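Local coordinates for aminoglycoside phosphotransferase (Streptomyces rimosus subsp. rimosus ATCC 10970, PDB 6FUX), which probably catalyses the ATP-dependent phosphorylation of aminoglycoside antibiotics such as streptomycin, which would make the drug inactive, at residues F151-Q156 / L266-W271. Residues are numbered along the deposited sequence; the frame is centred on the assembly and turned at random.
Sequences FLPEEQ and LDPLTW. With SRY (streptomycin), chain D.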
loop_
_atom_site.group_PDB
_atom_site.type_symbol
_atom_site.label_atom_id
_atom_site.label_comp_id
_atom_site.label_asym_id
_atom_site.label_seq_id
_atom_site.Cartn_x
_atom_site.Cartn_y
_atom_site.Cartn_z
ATOM N N PHE A 151 9.539 10.987 0.858
ATOM C CA PHE A 151 8.827 10.068 -0.010
ATOM C C PHE A 151 9.078 10.311 -1.495
ATOM O O PHE A 151 8.709 9.465 -2.347
ATOM C CB PHE A 151 7.321 10.050 0.251
ATOM C CG PHE A 151 6.891 9.686 1.632
ATOM C CD1 PHE A 151 7.653 8.868 2.454
ATOM C CD2 PHE A 151 5.695 10.197 2.122
ATOM C CE1 PHE A 151 7.168 8.504 3.717
ATOM C CE2 PHE A 151 5.263 9.893 3.407
ATOM C CZ PHE A 151 6.030 9.086 4.215
ATOM N N LEU A 152 9.715 11.409 -1.832
ATOM C CA LEU A 152 9.873 11.733 -3.202
ATOM C C LEU A 152 11.078 10.985 -3.745
ATOM O O LEU A 152 12.067 10.761 -3.031
ATOM C CB LEU A 152 10.174 13.232 -3.269
ATOM C CG LEU A 152 9.017 14.188 -2.993
ATOM C CD1 LEU A 152 9.520 15.620 -2.818
ATOM C CD2 LEU A 152 7.951 14.118 -4.091
ATOM N N PRO A 153 11.115 10.781 -5.085
ATOM C CA PRO A 153 12.339 10.393 -5.783
ATOM C C PRO A 153 13.473 11.337 -5.366
ATOM O O PRO A 153 13.228 12.553 -5.200
ATOM C CB PRO A 153 12.037 10.648 -7.250
ATOM C CG PRO A 153 10.533 10.496 -7.348
ATOM C CD PRO A 153 9.980 10.984 -6.019
ATOM N N GLU A 154 14.688 10.791 -5.218
ATOM C CA GLU A 154 15.793 11.551 -4.639
ATOM C C GLU A 154 15.960 12.869 -5.399
ATOM O O GLU A 154 16.269 13.915 -4.838
ATOM C CB GLU A 154 17.049 10.685 -4.721
ATOM C CG GLU A 154 18.301 11.322 -4.148
ATOM C CD GLU A 154 19.542 10.642 -4.698
ATOM O OE1 GLU A 154 19.383 9.522 -5.280
ATOM O OE2 GLU A 154 20.664 11.226 -4.587
ATOM N N GLU A 155 15.863 12.811 -6.714
ATOM C CA GLU A 155 16.175 13.939 -7.536
ATOM C C GLU A 155 15.099 15.037 -7.450
ATOM O O GLU A 155 15.348 16.128 -7.906
ATOM C CB GLU A 155 16.433 13.485 -8.958
ATOM C CG GLU A 155 15.200 12.962 -9.692
ATOM C CD GLU A 155 14.830 11.521 -9.446
ATOM O OE1 GLU A 155 15.343 10.857 -8.451
ATOM O OE2 GLU A 155 13.933 11.055 -10.211
ATOM N N GLN A 156 13.951 14.767 -6.823
ATOM C CA GLN A 156 12.843 15.729 -6.642
ATOM C C GLN A 156 12.812 16.353 -5.232
ATOM O O GLN A 156 12.025 17.288 -4.987
ATOM C CB GLN A 156 11.508 15.030 -6.863
ATOM C CG GLN A 156 11.349 14.698 -8.332
ATOM C CD GLN A 156 9.993 14.115 -8.655
ATOM O OE1 GLN A 156 9.180 13.897 -7.793
ATOM N NE2 GLN A 156 9.781 13.922 -9.947
ATOM N N LEU A 266 3.299 10.706 -8.764
ATOM C CA LEU A 266 2.097 11.191 -8.116
ATOM C C LEU A 266 2.028 10.690 -6.682
ATOM O O LEU A 266 1.688 11.443 -5.832
ATOM C CB LEU A 266 0.865 10.706 -8.879
ATOM C CG LEU A 266 -0.493 11.019 -8.267
ATOM C CD1 LEU A 266 -0.677 12.530 -8.086
ATOM C CD2 LEU A 266 -1.566 10.432 -9.187
ATOM N N ASP A 267 2.380 9.428 -6.457
ATOM C CA ASP A 267 2.085 8.804 -5.179
ATOM C C ASP A 267 2.600 9.622 -3.985
ATOM O O ASP A 267 1.848 9.821 -3.035
ATOM C CB ASP A 267 2.686 7.410 -5.130
ATOM C CG ASP A 267 2.181 6.614 -3.945
ATOM O OD1 ASP A 267 1.064 6.002 -4.064
ATOM O OD2 ASP A 267 2.909 6.627 -2.887
ATOM N N PRO A 268 3.863 10.020 -3.967
ATOM C CA PRO A 268 4.310 10.770 -2.787
ATOM C C PRO A 268 3.451 12.012 -2.461
ATOM O O PRO A 268 3.452 12.481 -1.265
ATOM C CB PRO A 268 5.722 11.137 -3.136
ATOM C CG PRO A 268 5.871 10.958 -4.591
ATOM C CD PRO A 268 4.889 9.909 -5.004
ATOM N N LEU A 269 2.883 12.632 -3.512
ATOM C CA LEU A 269 2.153 13.921 -3.338
ATOM C C LEU A 269 0.819 13.666 -2.643
ATOM O O LEU A 269 0.156 14.651 -2.324
ATOM C CB LEU A 269 1.984 14.659 -4.659
ATOM C CG LEU A 269 3.276 14.894 -5.412
ATOM C CD1 LEU A 269 2.976 15.596 -6.685
ATOM C CD2 LEU A 269 4.231 15.749 -4.573
ATOM N N THR A 270 0.407 12.402 -2.499
ATOM C CA THR A 270 -0.901 12.046 -2.031
ATOM C C THR A 270 -0.939 11.758 -0.520
ATOM O O THR A 270 -2.053 11.474 0.031
ATOM C CB THR A 270 -1.525 10.820 -2.731
ATOM O OG1 THR A 270 -0.831 9.638 -2.297
ATOM C CG2 THR A 270 -1.523 10.923 -4.244
ATOM N N TRP A 271 0.194 11.945 0.201
ATOM C CA TRP A 271 0.282 11.483 1.621
ATOM C C TRP A 271 0.519 12.704 2.502
ATOM O O TRP A 271 1.441 13.458 2.215
ATOM C CB TRP A 271 1.446 10.507 1.863
ATOM C CG TRP A 271 1.332 9.191 1.147
ATOM C CD1 TRP A 271 1.917 8.837 -0.042
ATOM C CD2 TRP A 271 0.642 8.034 1.620
ATOM N NE1 TRP A 271 1.558 7.555 -0.368
ATOM C CE2 TRP A 271 0.806 7.020 0.647
ATOM C CE3 TRP A 271 -0.094 7.759 2.770
ATOM C CZ2 TRP A 271 0.256 5.759 0.817
ATOM C CZ3 TRP A 271 -0.731 6.535 2.852
ATOM C CH2 TRP A 271 -0.478 5.524 1.932
HETATM C C11 SRY D . 13.821 6.333 -1.128
HETATM N N11 SRY D . 15.050 6.898 -1.473
HETATM C CA1 SRY D . 16.114 7.356 -0.807
HETATM N NB1 SRY D . 17.094 7.846 -1.619
HETATM N NC1 SRY D . 16.214 7.339 0.477
HETATM C C21 SRY D . 13.215 6.055 0.281
HETATM O O21 SRY D . 13.869 6.553 1.424
HETATM C C31 SRY D . 11.733 6.114 0.410
HETATM N N31 SRY D . 11.056 5.569 1.555
HETATM C CD1 SRY D . 10.693 6.085 2.724
HETATM N NE1 SRY D . 10.075 5.326 3.592
HETATM N NF1 SRY D . 10.879 7.255 3.093
HETATM C C41 SRY D . 10.996 6.014 -0.865
HETATM O O41 SRY D . 9.650 6.379 -0.607
HETATM C C51 SRY D . 11.543 6.581 -2.217
HETATM O O51 SRY D . 10.662 7.564 -2.953
HETATM C C61 SRY D . 13.029 6.849 -2.345
HETATM O O61 SRY D . 13.441 8.167 -2.862
HETATM C C12 SRY D . 8.698 5.253 -0.560
HETATM C C22 SRY D . 7.332 5.734 -0.570
HETATM C C32 SRY D . 6.918 5.714 -2.060
HETATM O O32 SRY D . 5.870 4.713 -2.281
HETATM C CG2 SRY D . 6.465 7.126 -2.500
HETATM O OG2 SRY D . 5.345 7.478 -2.037
HETATM C C42 SRY D . 8.203 5.181 -2.697
HETATM C CH2 SRY D . 7.889 4.182 -3.826
HETATM O O42 SRY D . 8.968 4.479 -1.721
HETATM O O13 SRY D . 6.330 5.076 0.200
HETATM C C13 SRY D . 6.494 5.089 1.611
HETATM C C23 SRY D . 5.108 4.859 2.207
HETATM N N23 SRY D . 3.980 5.655 1.714
HETATM C CI3 SRY D . 4.259 7.125 1.686
HETATM C C33 SRY D . 4.853 3.349 2.301
HETATM O O33 SRY D . 3.641 3.042 2.704
HETATM C C43 SRY D . 6.071 2.454 2.641
HETATM O O43 SRY D . 5.780 1.038 2.399
HETATM C C53 SRY D . 7.303 2.925 2.176
HETATM O O53 SRY D . 7.560 4.287 1.949
HETATM C C63 SRY D . 8.533 2.086 2.432
HETATM O O63 SRY D . 9.678 2.816 2.213
#
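Phe151 and Trp271 share a single methyl group that belongs to neither: the N-methyl carbon CI3 of streptomycin sits 3.3 Å above the centre of the Phe151 ring and also covers one face of the indole, there displaced toward the rim. The two segments thus form one wall of the aminoglycoside pocket in this kinase-like phosphotransferase fold, joining the loop before helix 161-168 to the C-terminal tail after helix 257-266. The rings meet obliquely, planes at 71°, and Phe151 CE2 lies 4.2 Å from Trp271 CB. With CG beside its backbone N (chi1 -58°), Phe151 turns one face of its ring to the N-methyl and its edge to guanidinium NF1, while its carbonyl oxygen accepts a hydrogen bond from streptomycin O51, 2.8 Å away.

Between the segments the contact is apolar, with no hydrogen bond. Pro268 CB packs 3.9 Å from Phe151 CB. The Leu152 side chain crosses Pro268 at about a right angle, and its CD2 lies 3.8 Å from Pro268 CG and 4.1 Å from Leu269 CD2; Leu164 and Leu168 of helix 161-168 back Leu152 and Leu269 respectively. Arg212 makes a cation-pi contact with Trp271 and a hydrogen bond to Thr270 OG1. Asp267 OD2 lies 2.7 Å from streptomycin OG2 and accepts a hydrogen bond from Trp271 NE1 at 3.0 Å, in the indole plane but from above the carboxylate plane.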